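Local coordinates for protein choline kinase (Streptococcus pneumoniae, PDB 4R78) that probably phosphorylates choline with ATP as a choline kinase of the protein kinase-like fold, and here holds adenosine monophosphate in its nucleotide pocket, at residues E27-L32 with Y53-T58; A130-T135 with G208-I213; S246-E249 with P254-H257; L273-K278 with G286-N291. All coordinates share one frame; numbering follows the deposited sequence.

The four contacts follow one another along the chain and hold different parts of a kinase-like fold. Interaction 1 packs an N-terminal helix on the five-stranded sheet, with the side chain of Ala55 about 12 Å from AMP. Interaction 2 lies closest to the nucleotide: Ile213 at the end of its strand touches the adenosine. Interactions 2 and 3, centres 16 Å apart, meet directly, since Gln134 NE2 lies 2.9 Å from Tyr248 O in a probable hydrogen bond. Interaction 4 joins two C-terminal helices across the chain's centre from interaction 2, their centres 29 Å apart, with the Trp274 side chain about 9 Å from AMP.

Interaction 1: E27-L32 with Y53-T58; sequences EKISSL and YLAKTT
Ile29 meets Ala55 and Thr57 with no ring, amide or carboxylate at the interface, so no face or edge comes into play and the contact is purely between methyl groups. The tip of Ile29 does the closest touching: its CD1 lies 3.3 Å from Ala55 CB, tighter than usual van der Waals contact. Alanine is small enough to let the isoleucine come down this far, and the pair is still tight. The second branch of Ile29 reaches the other partner, with CG2 3.9 Å from Thr57 CG2. This fork follows from the first torsion of Ile29 (chi1 -75°), which sets CG1 beside the backbone N and CG2 beside the carbonyl carbon, giving each branch its own target. Thr57 is amphipathic and serves two ends: its methyl packs on Ile29, while OG1 is hydrogen-bonded to Lys60 O. All three residues are buried. Ile29 also rests on Val39 and Val64, from the strands on either side of 52-57. It adds to a packing that Met21, Glu22 and Ile25 of helix 20-30 continue on Tyr53, against the five-stranded antiparallel sheet of the N-terminal lobe of the protein kinase-like fold; a salt bridge from Lys28 to Asp100 ties the helix to outermost strand 96-100.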
loop_
_atom_site.group_PDB
_atom_site.type_symbol
_atom_site.label_atom_id
_atom_site.label_comp_id
_atom_site.label_asym_id
_atom_site.label_seq_id
_atom_site.Cartn_x
_atom_site.Cartn_y
_atom_site.Cartn_z
ATOM N N GLU A 27 -24.824 -0.173 -5.836
ATOM C CA GLU A 27 -25.066 -0.241 -7.281
ATOM C C GLU A 27 -24.095 -1.175 -8.009
ATOM O O GLU A 27 -24.512 -1.973 -8.850
ATOM C CB GLU A 27 -25.009 1.157 -7.907
ATOM C CG GLU A 27 -26.150 2.081 -7.497
ATOM C CD GLU A 27 -26.006 3.494 -8.048
ATOM O OE1 GLU A 27 -25.257 3.694 -9.031
ATOM O OE2 GLU A 27 -26.654 4.411 -7.497
ATOM N N LYS A 28 -22.808 -1.075 -7.678
ATOM C CA LYS A 28 -21.771 -1.879 -8.336
ATOM C C LYS A 28 -21.911 -3.366 -8.014
ATOM O O LYS A 28 -21.677 -4.219 -8.875
ATOM C CB LYS A 28 -20.365 -1.389 -7.952
ATOM C CG LYS A 28 -20.091 0.088 -8.232
ATOM C CD LYS A 28 -19.966 0.407 -9.715
ATOM C CE LYS A 28 -19.795 1.905 -9.920
ATOM N NZ LYS A 28 -19.361 2.255 -11.297
ATOM N N ILE A 29 -22.302 -3.668 -6.778
ATOM C CA ILE A 29 -22.462 -5.050 -6.321
ATOM C C ILE A 29 -23.710 -5.714 -6.899
ATOM O O ILE A 29 -23.743 -6.935 -7.071
ATOM C CB ILE A 29 -22.427 -5.141 -4.778
ATOM C CG1 ILE A 29 -20.982 -4.986 -4.300
ATOM C CG2 ILE A 29 -23.012 -6.466 -4.271
ATOM C CD1 ILE A 29 -20.840 -4.821 -2.825
ATOM N N SER A 30 -24.722 -4.906 -7.212
ATOM C CA SER A 30 -25.954 -5.402 -7.833
ATOM C C SER A 30 -25.687 -6.214 -9.105
ATOM O O SER A 30 -26.442 -7.131 -9.430
ATOM C CB SER A 30 -26.915 -4.245 -8.124
ATOM O OG SER A 30 -27.412 -3.680 -6.922
ATOM N N SER A 31 -24.600 -5.883 -9.803
ATOM C CA SER A 31 -24.188 -6.598 -11.015
ATOM C C SER A 31 -23.643 -8.006 -10.738
ATOM O O SER A 31 -23.536 -8.825 -11.654
ATOM C CB SER A 31 -23.153 -5.777 -11.792
ATOM O OG SER A 31 -21.904 -5.758 -11.119
ATOM N N LEU A 32 -23.290 -8.274 -9.483
ATOM C CA LEU A 32 -22.764 -9.581 -9.083
ATOM C C LEU A 32 -23.861 -10.529 -8.604
ATOM O O LEU A 32 -23.596 -11.698 -8.309
ATOM C CB LEU A 32 -21.705 -9.427 -7.985
ATOM C CG LEU A 32 -20.376 -8.748 -8.323
ATOM C CD1 LEU A 32 -19.620 -8.430 -7.047
ATOM C CD2 LEU A 32 -19.525 -9.607 -9.251
ATOM N N TYR A 53 -15.189 -1.345 3.317
ATOM C CA TYR A 53 -16.599 -1.633 3.579
ATOM C C TYR A 53 -16.902 -3.121 3.529
ATOM O O TYR A 53 -16.262 -3.875 2.792
ATOM C CB TYR A 53 -17.502 -0.903 2.572
ATOM C CG TYR A 53 -17.355 0.597 2.605
ATOM C CD1 TYR A 53 -18.227 1.385 3.353
ATOM C CD2 TYR A 53 -16.332 1.228 1.902
ATOM C CE1 TYR A 53 -18.082 2.765 3.397
ATOM C CE2 TYR A 53 -16.180 2.599 1.937
ATOM C CZ TYR A 53 -17.055 3.363 2.685
ATOM O OH TYR A 53 -16.902 4.726 2.728
ATOM N N LEU A 54 -17.887 -3.529 4.323
ATOM C CA LEU A 54 -18.417 -4.880 4.265
ATOM C C LEU A 54 -19.808 -4.820 3.647
ATOM O O LEU A 54 -20.691 -4.133 4.159
ATOM C CB LEU A 54 -18.480 -5.497 5.667
ATOM C CG LEU A 54 -19.154 -6.867 5.819
ATOM C CD1 LEU A 54 -18.416 -7.935 5.027
ATOM C CD2 LEU A 54 -19.229 -7.250 7.289
ATOM N N ALA A 55 -19.986 -5.533 2.540
ATOM C CA ALA A 55 -21.267 -5.585 1.857
ATOM C C ALA A 55 -21.912 -6.943 2.067
ATOM O O ALA A 55 -21.297 -7.977 1.823
ATOM C CB ALA A 55 -21.090 -5.313 0.387
ATOM N N LYS A 56 -23.156 -6.926 2.532
ATOM C CA LYS A 56 -23.900 -8.157 2.755
ATOM C C LYS A 56 -25.019 -8.285 1.738
ATOM O O LYS A 56 -25.794 -7.349 1.525
ATOM C CB LYS A 56 -24.437 -8.220 4.187
ATOM C CG LYS A 56 -23.344 -8.351 5.242
ATOM C CD LYS A 56 -23.912 -8.460 6.649
ATOM C CE LYS A 56 -22.796 -8.481 7.684
ATOM N NZ LYS A 56 -23.310 -8.610 9.073
ATOM N N THR A 57 -25.067 -9.442 1.087
ATOM C CA THR A 57 -26.125 -9.774 0.144
ATOM C C THR A 57 -26.842 -11.021 0.660
ATOM O O THR A 57 -26.427 -11.601 1.663
ATOM C CB THR A 57 -25.577 -10.016 -1.287
ATOM O OG1 THR A 57 -24.832 -11.237 -1.324
ATOM C CG2 THR A 57 -24.681 -8.860 -1.738
ATOM N N THR A 58 -27.905 -11.429 -0.028
ATOM C CA THR A 58 -28.709 -12.590 0.382
ATOM C C THR A 58 -27.876 -13.819 0.783
ATOM O O THR A 58 -28.068 -14.379 1.865
ATOM C CB THR A 58 -29.714 -12.986 -0.725
ATOM O OG1 THR A 58 -30.488 -11.841 -1.101
ATOM C CG2 THR A 58 -30.653 -14.095 -0.246
#

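Interaction 2: A130-T135 with G208-I213; sequences APILQT and GRLYLI. With AMP (adenosine monophosphate), chain C.
Ile132 sends its two branches to two leucines of the strand. With CG2 turned away from its own N, Ile132 (chi1 -75°) splits them cleanly: the long branch ends at Leu210, with CD1 3.8 Å from Leu210 CD2, while the short one faces Leu212, with CG2 4.0 Å from Leu212 CD2. Leu210 and Leu212 share one rotamer, CG pointing opposite the backbone N (chi1 -172° and 173°), and each offers CD2 to the helix. Ile132 crosses Leu210 at about a right angle and Leu212 more obliquely. Leu133 adds a looser touch from the next helical position, its CD2 4.5 Å from Leu212 CD2. Helix 126-137 thus covers one side of strand 210-212, in the three-stranded sheet beside the nucleotide; Tyr211 points away from the helix. Where the strand ends, Ile213 turns to the ligand: its CD1 lies 3.4 Å from AMP C8 and 3.8 Å from AMP C3'. Branched aliphatic residues suit both jobs. Being wholly apolar and buried, the helix-strand interface must be held by shape and the exclusion of water, and the Ile213 side chain gives AMP van der Waals support, while Ile111, Thr116 and Glu200 hydrogen-bond to AMP.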
loop_
_atom_site.group_PDB
_atom_site.type_symbol
_atom_site.label_atom_id
_atom_site.label_comp_id
_atom_site.label_asym_id
_atom_site.label_seq_id
_atom_site.Cartn_x
_atom_site.Cartn_y
_atom_site.Cartn_z
ATOM N N ALA A 130 8.982 -13.567 4.934
ATOM C CA ALA A 130 10.175 -13.462 4.086
ATOM C C ALA A 130 10.003 -14.209 2.752
ATOM O O ALA A 130 10.265 -13.630 1.698
ATOM C CB ALA A 130 11.443 -13.898 4.827
ATOM N N PRO A 131 9.534 -15.477 2.787
ATOM C CA PRO A 131 9.231 -16.167 1.529
ATOM C C PRO A 131 8.185 -15.455 0.669
ATOM O O PRO A 131 8.293 -15.472 -0.558
ATOM C CB PRO A 131 8.713 -17.529 1.996
ATOM C CG PRO A 131 9.424 -17.755 3.277
ATOM C CD PRO A 131 9.461 -16.405 3.935
ATOM N N ILE A 132 7.189 -14.828 1.298
ATOM C CA ILE A 132 6.181 -14.081 0.546
ATOM C C ILE A 132 6.816 -12.942 -0.252
ATOM O O ILE A 132 6.526 -12.769 -1.435
ATOM C CB ILE A 132 5.032 -13.555 1.451
ATOM C CG1 ILE A 132 4.093 -14.703 1.840
ATOM C CG2 ILE A 132 4.247 -12.430 0.754
ATOM C CD1 ILE A 132 3.076 -14.339 2.909
ATOM N N LEU A 133 7.696 -12.181 0.392
ATOM C CA LEU A 133 8.352 -11.073 -0.296
ATOM C C LEU A 133 9.286 -11.573 -1.393
ATOM O O LEU A 133 9.385 -10.959 -2.454
ATOM C CB LEU A 133 9.070 -10.142 0.685
ATOM C CG LEU A 133 8.166 -9.294 1.594
ATOM C CD1 LEU A 133 8.944 -8.111 2.147
ATOM C CD2 LEU A 133 6.894 -8.828 0.874
ATOM N N GLN A 134 9.941 -12.709 -1.150
ATOM C CA GLN A 134 10.764 -13.338 -2.177
ATOM C C GLN A 134 9.910 -13.709 -3.382
ATOM O O GLN A 134 10.313 -13.496 -4.523
ATOM C CB GLN A 134 11.441 -14.592 -1.643
ATOM C CG GLN A 134 12.575 -14.325 -0.689
ATOM C CD GLN A 134 13.221 -15.602 -0.210
ATOM O OE1 GLN A 134 12.537 -16.581 0.087
ATOM N NE2 GLN A 134 14.544 -15.602 -0.129
ATOM N N THR A 135 8.727 -14.256 -3.114
ATOM C CA THR A 135 7.814 -14.682 -4.173
ATOM C C THR A 135 7.468 -13.525 -5.110
ATOM O O THR A 135 7.521 -13.672 -6.336
ATOM C CB THR A 135 6.530 -15.317 -3.595
ATOM O OG1 THR A 135 6.855 -16.568 -2.970
ATOM C CG2 THR A 135 5.499 -15.563 -4.687
ATOM N N GLY A 208 -5.057 -21.028 8.520
ATOM C CA GLY A 208 -3.622 -20.760 8.628
ATOM C C GLY A 208 -2.961 -20.042 7.466
ATOM O O GLY A 208 -1.881 -19.458 7.631
ATOM N N ARG A 209 -3.591 -20.093 6.292
ATOM C CA ARG A 209 -3.059 -19.437 5.094
ATOM C C ARG A 209 -2.942 -17.928 5.278
ATOM O O ARG A 209 -3.891 -17.267 5.706
ATOM C CB ARG A 209 -3.923 -19.750 3.866
ATOM C CG ARG A 209 -3.389 -19.175 2.556
ATOM C CD ARG A 209 -4.213 -19.647 1.366
ATOM N NE ARG A 209 -3.775 -19.024 0.119
ATOM C CZ ARG A 209 -4.332 -19.236 -1.072
ATOM N NH1 ARG A 209 -5.363 -20.063 -1.204
ATOM N NH2 ARG A 209 -3.853 -18.616 -2.142
ATOM N N LEU A 210 -1.764 -17.406 4.953
ATOM C CA LEU A 210 -1.493 -15.980 5.054
ATOM C C LEU A 210 -1.614 -15.325 3.684
ATOM O O LEU A 210 -1.017 -15.786 2.711
ATOM C CB LEU A 210 -0.096 -15.739 5.638
ATOM C CG LEU A 210 0.282 -14.300 6.001
ATOM C CD1 LEU A 210 -0.663 -13.726 7.053
ATOM C CD2 LEU A 210 1.720 -14.238 6.488
ATOM N N TYR A 211 -2.395 -14.250 3.629
ATOM C CA TYR A 211 -2.574 -13.469 2.414
ATOM C C TYR A 211 -1.877 -12.123 2.529
ATOM O O TYR A 211 -1.757 -11.566 3.620
ATOM C CB TYR A 211 -4.060 -13.227 2.147
ATOM C CG TYR A 211 -4.852 -14.466 1.807
ATOM C CD1 TYR A 211 -4.912 -14.938 0.497
ATOM C CD2 TYR A 211 -5.559 -15.151 2.793
ATOM C CE1 TYR A 211 -5.653 -16.069 0.177
ATOM C CE2 TYR A 211 -6.298 -16.285 2.485
ATOM C CZ TYR A 211 -6.344 -16.735 1.178
ATOM O OH TYR A 211 -7.074 -17.854 0.865
ATOM N N LEU A 212 -1.410 -11.620 1.392
ATOM C CA LEU A 212 -0.966 -10.236 1.262
ATOM C C LEU A 212 -1.949 -9.538 0.324
ATOM O O LEU A 212 -2.102 -9.947 -0.829
ATOM C CB LEU A 212 0.466 -10.171 0.726
ATOM C CG LEU A 212 1.059 -8.801 0.377
ATOM C CD1 LEU A 212 0.926 -7.806 1.533
ATOM C CD2 LEU A 212 2.511 -8.939 -0.047
ATOM N N ILE A 213 -2.609 -8.499 0.831
ATOM C CA ILE A 213 -3.738 -7.877 0.135
ATOM C C ILE A 213 -3.465 -6.422 -0.233
ATOM O O ILE A 213 -2.403 -5.881 0.082
ATOM C CB ILE A 213 -5.043 -7.969 0.979
ATOM C CG1 ILE A 213 -4.921 -7.121 2.251
ATOM C CG2 ILE A 213 -5.373 -9.433 1.279
ATOM C CD1 ILE A 213 -6.235 -6.855 2.948
HETATM P P AMP C . -6.414 -2.182 5.081
HETATM O O1P AMP C . -5.763 -1.049 4.325
HETATM O O2P AMP C . -6.924 -1.805 6.451
HETATM O O3P AMP C . -5.642 -3.478 5.038
HETATM O "O5'" AMP C . -7.752 -2.512 4.249
HETATM C "C5'" AMP C . -8.248 -3.848 4.183
HETATM C "C4'" AMP C . -8.652 -4.320 5.573
HETATM O "O4'" AMP C . -9.908 -5.005 5.508
HETATM C "C3'" AMP C . -7.640 -5.301 6.144
HETATM O "O3'" AMP C . -6.815 -4.673 7.132
HETATM C "C2'" AMP C . -8.466 -6.423 6.743
HETATM O "O2'" AMP C . -8.647 -6.218 8.144
HETATM C "C1'" AMP C . -9.826 -6.319 6.076
HETATM N N9 AMP C . -9.964 -7.355 5.018
HETATM C C8 AMP C . -9.482 -7.268 3.763
HETATM N N7 AMP C . -9.774 -8.371 3.032
HETATM C C5 AMP C . -10.471 -9.195 3.828
HETATM C C6 AMP C . -11.093 -10.531 3.683
HETATM N N6 AMP C . -11.014 -11.199 2.507
HETATM N N1 AMP C . -11.738 -11.050 4.755
HETATM C C2 AMP C . -11.817 -10.388 5.927
HETATM N N3 AMP C . -11.274 -9.169 6.128
HETATM C C4 AMP C . -10.599 -8.528 5.137
#

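Interaction 3: S246-E249 with P254-H257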
loop_
_atom_site.group_PDB
_atom_site.type_symbol
_atom_site.label_atom_id
_atom_site.label_comp_id
_atom_site.label_asym_id
_atom_site.label_seq_id
_atom_site.Cartn_x
_atom_site.Cartn_y
_atom_site.Cartn_z
ATOM N N SER A 246 18.251 -11.490 6.818
ATOM C CA SER A 246 18.918 -12.788 6.732
ATOM C C SER A 246 18.025 -13.850 6.085
ATOM O O SER A 246 18.487 -14.620 5.240
ATOM C CB SER A 246 19.396 -13.250 8.106
ATOM O OG SER A 246 20.137 -14.449 7.988
ATOM N N HIS A 247 16.751 -13.871 6.479
ATOM C CA HIS A 247 15.750 -14.770 5.902
ATOM C C HIS A 247 15.450 -14.440 4.429
ATOM O O HIS A 247 15.320 -15.335 3.595
ATOM C CB HIS A 247 14.441 -14.673 6.696
ATOM C CG HIS A 247 14.463 -15.374 8.019
ATOM N ND1 HIS A 247 13.618 -16.422 8.315
ATOM C CD2 HIS A 247 15.203 -15.163 9.133
ATOM C CE1 HIS A 247 13.845 -16.835 9.549
ATOM N NE2 HIS A 247 14.805 -16.089 10.067
ATOM N N TYR A 248 15.330 -13.149 4.128
ATOM C CA TYR A 248 14.865 -12.691 2.819
ATOM C C TYR A 248 15.947 -12.724 1.735
ATOM O O TYR A 248 15.659 -13.032 0.572
ATOM C CB TYR A 248 14.262 -11.285 2.944
ATOM C CG TYR A 248 14.090 -10.563 1.627
ATOM C CD1 TYR A 248 12.918 -10.703 0.878
ATOM C CD2 TYR A 248 15.110 -9.758 1.116
ATOM C CE1 TYR A 248 12.763 -10.046 -0.335
ATOM C CE2 TYR A 248 14.966 -9.100 -0.100
ATOM C CZ TYR A 248 13.791 -9.251 -0.819
ATOM O OH TYR A 248 13.651 -8.591 -2.013
ATOM N N GLU A 249 17.174 -12.384 2.121
ATOM C CA GLU A 249 18.312 -12.301 1.203
ATOM C C GLU A 249 18.545 -13.621 0.473
ATOM O O GLU A 249 18.542 -14.690 1.082
ATOM C CB GLU A 249 19.575 -11.907 1.975
ATOM C CG GLU A 249 20.767 -11.469 1.129
ATOM C CD GLU A 249 21.989 -11.145 1.982
ATOM O OE1 GLU A 249 22.047 -11.598 3.149
ATOM O OE2 GLU A 249 22.899 -10.447 1.483
ATOM N N PRO A 254 18.975 -9.632 -3.627
ATOM C CA PRO A 254 20.058 -8.999 -2.878
ATOM C C PRO A 254 19.542 -7.864 -1.990
ATOM O O PRO A 254 18.460 -7.321 -2.239
ATOM C CB PRO A 254 20.962 -8.441 -3.980
ATOM C CG PRO A 254 20.041 -8.199 -5.128
ATOM C CD PRO A 254 19.064 -9.333 -5.069
ATOM N N VAL A 255 20.321 -7.518 -0.971
ATOM C CA VAL A 255 19.944 -6.498 0.005
ATOM C C VAL A 255 20.915 -5.319 -0.020
ATOM O O VAL A 255 22.133 -5.506 -0.089
ATOM C CB VAL A 255 19.888 -7.110 1.435
ATOM C CG1 VAL A 255 19.802 -6.025 2.513
ATOM C CG2 VAL A 255 18.724 -8.091 1.550
ATOM N N SER A 256 20.362 -4.110 0.034
ATOM C CA SER A 256 21.137 -2.880 0.180
ATOM C C SER A 256 20.592 -2.080 1.359
ATOM O O SER A 256 19.485 -1.545 1.290
ATOM C CB SER A 256 21.065 -2.040 -1.098
ATOM O OG SER A 256 21.543 -0.718 -0.876
ATOM N N HIS A 257 21.376 -1.997 2.434
ATOM C CA HIS A 257 20.982 -1.245 3.625
ATOM C C HIS A 257 20.803 0.241 3.331
ATOM O O HIS A 257 19.890 0.865 3.863
ATOM C CB HIS A 257 21.993 -1.441 4.760
ATOM C CG HIS A 257 21.927 -2.792 5.402
ATOM N ND1 HIS A 257 22.492 -3.914 4.838
ATOM C CD2 HIS A 257 21.366 -3.197 6.567
ATOM C CE1 HIS A 257 22.284 -4.954 5.626
ATOM N NE2 HIS A 257 21.602 -4.546 6.680
HETATM O O HOH W 1 15.993 -7.781 -3.496
HETATM O O HOH W 2 22.753 -9.168 -0.837
#
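Val255 presses one methyl, CG2, into the angle between Tyr248 and Glu249, and this is the close-packed part of the contact. Val255 CG2 sits 3.9 Å from Glu249 CB and touches the aliphatic CG as well, the valine crossing the glutamate chain at about a right angle. Val255 CG2 also lies 4.0 Å from Tyr248 CD2, at the ring edge and near the ring plane. A compact branched residue suits this place, having one methyl for both neighbours. The setting is a short loop joining two consecutive helices, 238-248 and 257-280: Glu249 is the first residue to leave the helical conformation after the former, and Ser256 is the N-cap of the latter, its OG bonded to Lys259 N. Elsewhere the fit is looser and two waters link the segments. One of them accepts from Val255 N and donates to Glu249 OE2 at 2.7 Å; the extended chain of Glu249 (chi2 -178°) carries the carboxylate to it, past the methyl. Another donates to Pro254 O at 2.8 Å and lies 2.9 Å from Tyr248 OH, which is also hydrogen-bonded to His137. The tyrosine is buried against helix 223-233, whereas Glu249 and Pro254 belong to the exposed side.

Interaction 4: L273-K278 with G286-N291; sequences LWTVYK and GDYGVN
Thr275 OG1 is held between its own helix and a tyrosine edge: it is hydrogen-bonded to Trp271 O, one turn earlier, and lies in the plane of the Tyr288 ring at its edge, 3.2 Å from Tyr288 CD2 and 3.4 Å from Tyr288 CE2. The ring carbons bring their weakly positive C-H edge to the oxygen, which would give a slight electrostatic attraction. The first torsion of Tyr288, close to fully extended from the backbone N (chi1 174°), swings the ring alongside Thr275. The other branch of Thr275 goes to the backbone: CG2 is 3.8 Å from Gly289 CA and equally near Gly289 N. With no side chain at Gly289, the two helices come very close, Thr275 CA and Gly289 CA being 5.4 Å apart. This is a helix-helix packing within the C-terminal, mainly helical part of the kinase-like fold, where a small threonine on helix 257-280 faces a glycine in the first turn of helix 288-303. Beside it stands an aromatic group. Trp274 CZ3 approaches Tyr288 CE2 at 4.3 Å, and the indole meets Trp271 edge-to-face and Phe285 with nearly parallel planes. Aromatic residues gathered here are consistent with the aromatic-lined choline sites of related kinases, although no choline is bound in this structure. Lys278 CG lies 3.6 Å above the Trp274 ring plane, toward the rim. The phenol end of Tyr288 is bonded to Arg292 NH2 and to a MES molecule, probably from the crystallisation liquor.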
loop_
_atom_site.group_PDB
_atom_site.type_symbol
_atom_site.label_atom_id
_atom_site.label_comp_id
_atom_site.label_asym_id
_atom_site.label_seq_id
_atom_site.Cartn_x
_atom_site.Cartn_y
_atom_site.Cartn_z
ATOM N N LEU A 273 2.476 13.719 2.405
ATOM C CA LEU A 273 1.782 14.539 1.405
ATOM C C LEU A 273 0.419 13.933 1.066
ATOM O O LEU A 273 -0.579 14.648 0.947
ATOM C CB LEU A 273 2.643 14.739 0.151
ATOM C CG LEU A 273 3.926 15.565 0.332
ATOM C CD1 LEU A 273 4.836 15.440 -0.884
ATOM C CD2 LEU A 273 3.631 17.040 0.625
ATOM N N TRP A 274 0.383 12.608 0.947
ATOM C CA TRP A 274 -0.870 11.856 0.850
ATOM C C TRP A 274 -1.856 12.265 1.955
ATOM O O TRP A 274 -3.050 12.446 1.697
ATOM C CB TRP A 274 -0.555 10.359 0.913
ATOM C CG TRP A 274 -1.741 9.419 0.956
ATOM C CD1 TRP A 274 -2.376 8.843 -0.111
ATOM C CD2 TRP A 274 -2.403 8.928 2.129
ATOM N NE1 TRP A 274 -3.395 8.029 0.328
ATOM C CE2 TRP A 274 -3.434 8.060 1.697
ATOM C CE3 TRP A 274 -2.225 9.138 3.506
ATOM C CZ2 TRP A 274 -4.295 7.412 2.593
ATOM C CZ3 TRP A 274 -3.075 8.490 4.398
ATOM C CH2 TRP A 274 -4.095 7.633 3.936
ATOM N N THR A 275 -1.345 12.428 3.177
ATOM C CA THR A 275 -2.168 12.806 4.328
ATOM C C THR A 275 -2.842 14.156 4.110
ATOM O O THR A 275 -4.055 14.288 4.319
ATOM C CB THR A 275 -1.336 12.835 5.632
ATOM O OG1 THR A 275 -0.779 11.539 5.865
ATOM C CG2 THR A 275 -2.210 13.214 6.826
ATOM N N VAL A 276 -2.061 15.144 3.679
ATOM C CA VAL A 276 -2.600 16.484 3.423
ATOM C C VAL A 276 -3.740 16.422 2.410
ATOM O O VAL A 276 -4.810 16.997 2.636
ATOM C CB VAL A 276 -1.505 17.467 2.953
ATOM C CG1 VAL A 276 -2.092 18.854 2.700
ATOM C CG2 VAL A 276 -0.410 17.556 3.993
ATOM N N TYR A 277 -3.517 15.700 1.313
ATOM C CA TYR A 277 -4.525 15.576 0.266
ATOM C C TYR A 277 -5.798 14.889 0.769
ATOM O O TYR A 277 -6.915 15.347 0.483
ATOM C CB TYR A 277 -3.942 14.838 -0.941
ATOM C CG TYR A 277 -4.894 14.696 -2.106
ATOM C CD1 TYR A 277 -5.609 15.792 -2.593
ATOM C CD2 TYR A 277 -5.066 13.467 -2.734
ATOM C CE1 TYR A 277 -6.482 15.660 -3.673
ATOM C CE2 TYR A 277 -5.938 13.323 -3.811
ATOM C CZ TYR A 277 -6.637 14.423 -4.274
ATOM O OH TYR A 277 -7.499 14.284 -5.341
ATOM N N LYS A 278 -5.637 13.801 1.517
ATOM C CA LYS A 278 -6.790 13.098 2.077
ATOM C C LYS A 278 -7.586 13.976 3.036
ATOM O O LYS A 278 -8.824 13.918 3.066
ATOM C CB LYS A 278 -6.361 11.793 2.758
ATOM C CG LYS A 278 -6.007 10.672 1.782
ATOM C CD LYS A 278 -7.264 10.118 1.115
ATOM C CE LYS A 278 -6.993 8.847 0.337
ATOM N NZ LYS A 278 -8.262 8.346 -0.272
ATOM N N GLY A 286 -5.470 13.498 12.200
ATOM C CA GLY A 286 -4.747 14.134 13.301
ATOM C C GLY A 286 -3.316 14.456 12.925
ATOM O O GLY A 286 -3.067 15.046 11.873
ATOM N N ASP A 287 -2.379 14.051 13.780
ATOM C CA ASP A 287 -0.953 14.302 13.563
ATOM C C ASP A 287 -0.222 13.193 12.802
ATOM O O ASP A 287 1.010 13.178 12.763
ATOM C CB ASP A 287 -0.253 14.539 14.903
ATOM C CG ASP A 287 -0.334 15.975 15.366
ATOM O OD1 ASP A 287 -1.037 16.787 14.726
ATOM O OD2 ASP A 287 0.319 16.285 16.385
ATOM N N TYR A 288 -0.966 12.282 12.178
ATOM C CA TYR A 288 -0.351 11.200 11.409
ATOM C C TYR A 288 0.685 11.714 10.396
ATOM O O TYR A 288 1.814 11.221 10.352
ATOM C CB TYR A 288 -1.423 10.349 10.707
ATOM C CG TYR A 288 -0.856 9.295 9.774
ATOM C CD1 TYR A 288 -0.502 8.029 10.248
ATOM C CD2 TYR A 288 -0.683 9.566 8.415
ATOM C CE1 TYR A 288 0.018 7.061 9.390
ATOM C CE2 TYR A 288 -0.163 8.609 7.553
ATOM C CZ TYR A 288 0.178 7.362 8.046
ATOM O OH TYR A 288 0.695 6.425 7.190
ATOM N N GLY A 289 0.293 12.693 9.585
ATOM C CA GLY A 289 1.173 13.232 8.546
ATOM C C GLY A 289 2.314 14.049 9.116
ATOM O O GLY A 289 3.459 13.909 8.679
ATOM N N VAL A 290 1.991 14.890 10.097
ATOM C CA VAL A 290 2.976 15.717 10.810
ATOM C C VAL A 290 4.115 14.854 11.355
ATOM O O VAL A 290 5.291 15.185 11.189
ATOM C CB VAL A 290 2.295 16.524 11.960
ATOM C CG1 VAL A 290 3.321 17.163 12.893
ATOM C CG2 VAL A 290 1.351 17.585 11.391
ATOM N N ASN A 291 3.751 13.744 11.989
ATOM C CA ASN A 291 4.721 12.831 12.582
ATOM C C ASN A 291 5.557 12.068 11.558
ATOM O O ASN A 291 6.757 11.863 11.759
ATOM C CB ASN A 291 4.029 11.874 13.558
ATOM C CG ASN A 291 3.463 12.591 14.775
ATOM O OD1 ASN A 291 3.877 13.704 15.110
ATOM N ND2 ASN A 291 2.510 11.952 15.447
#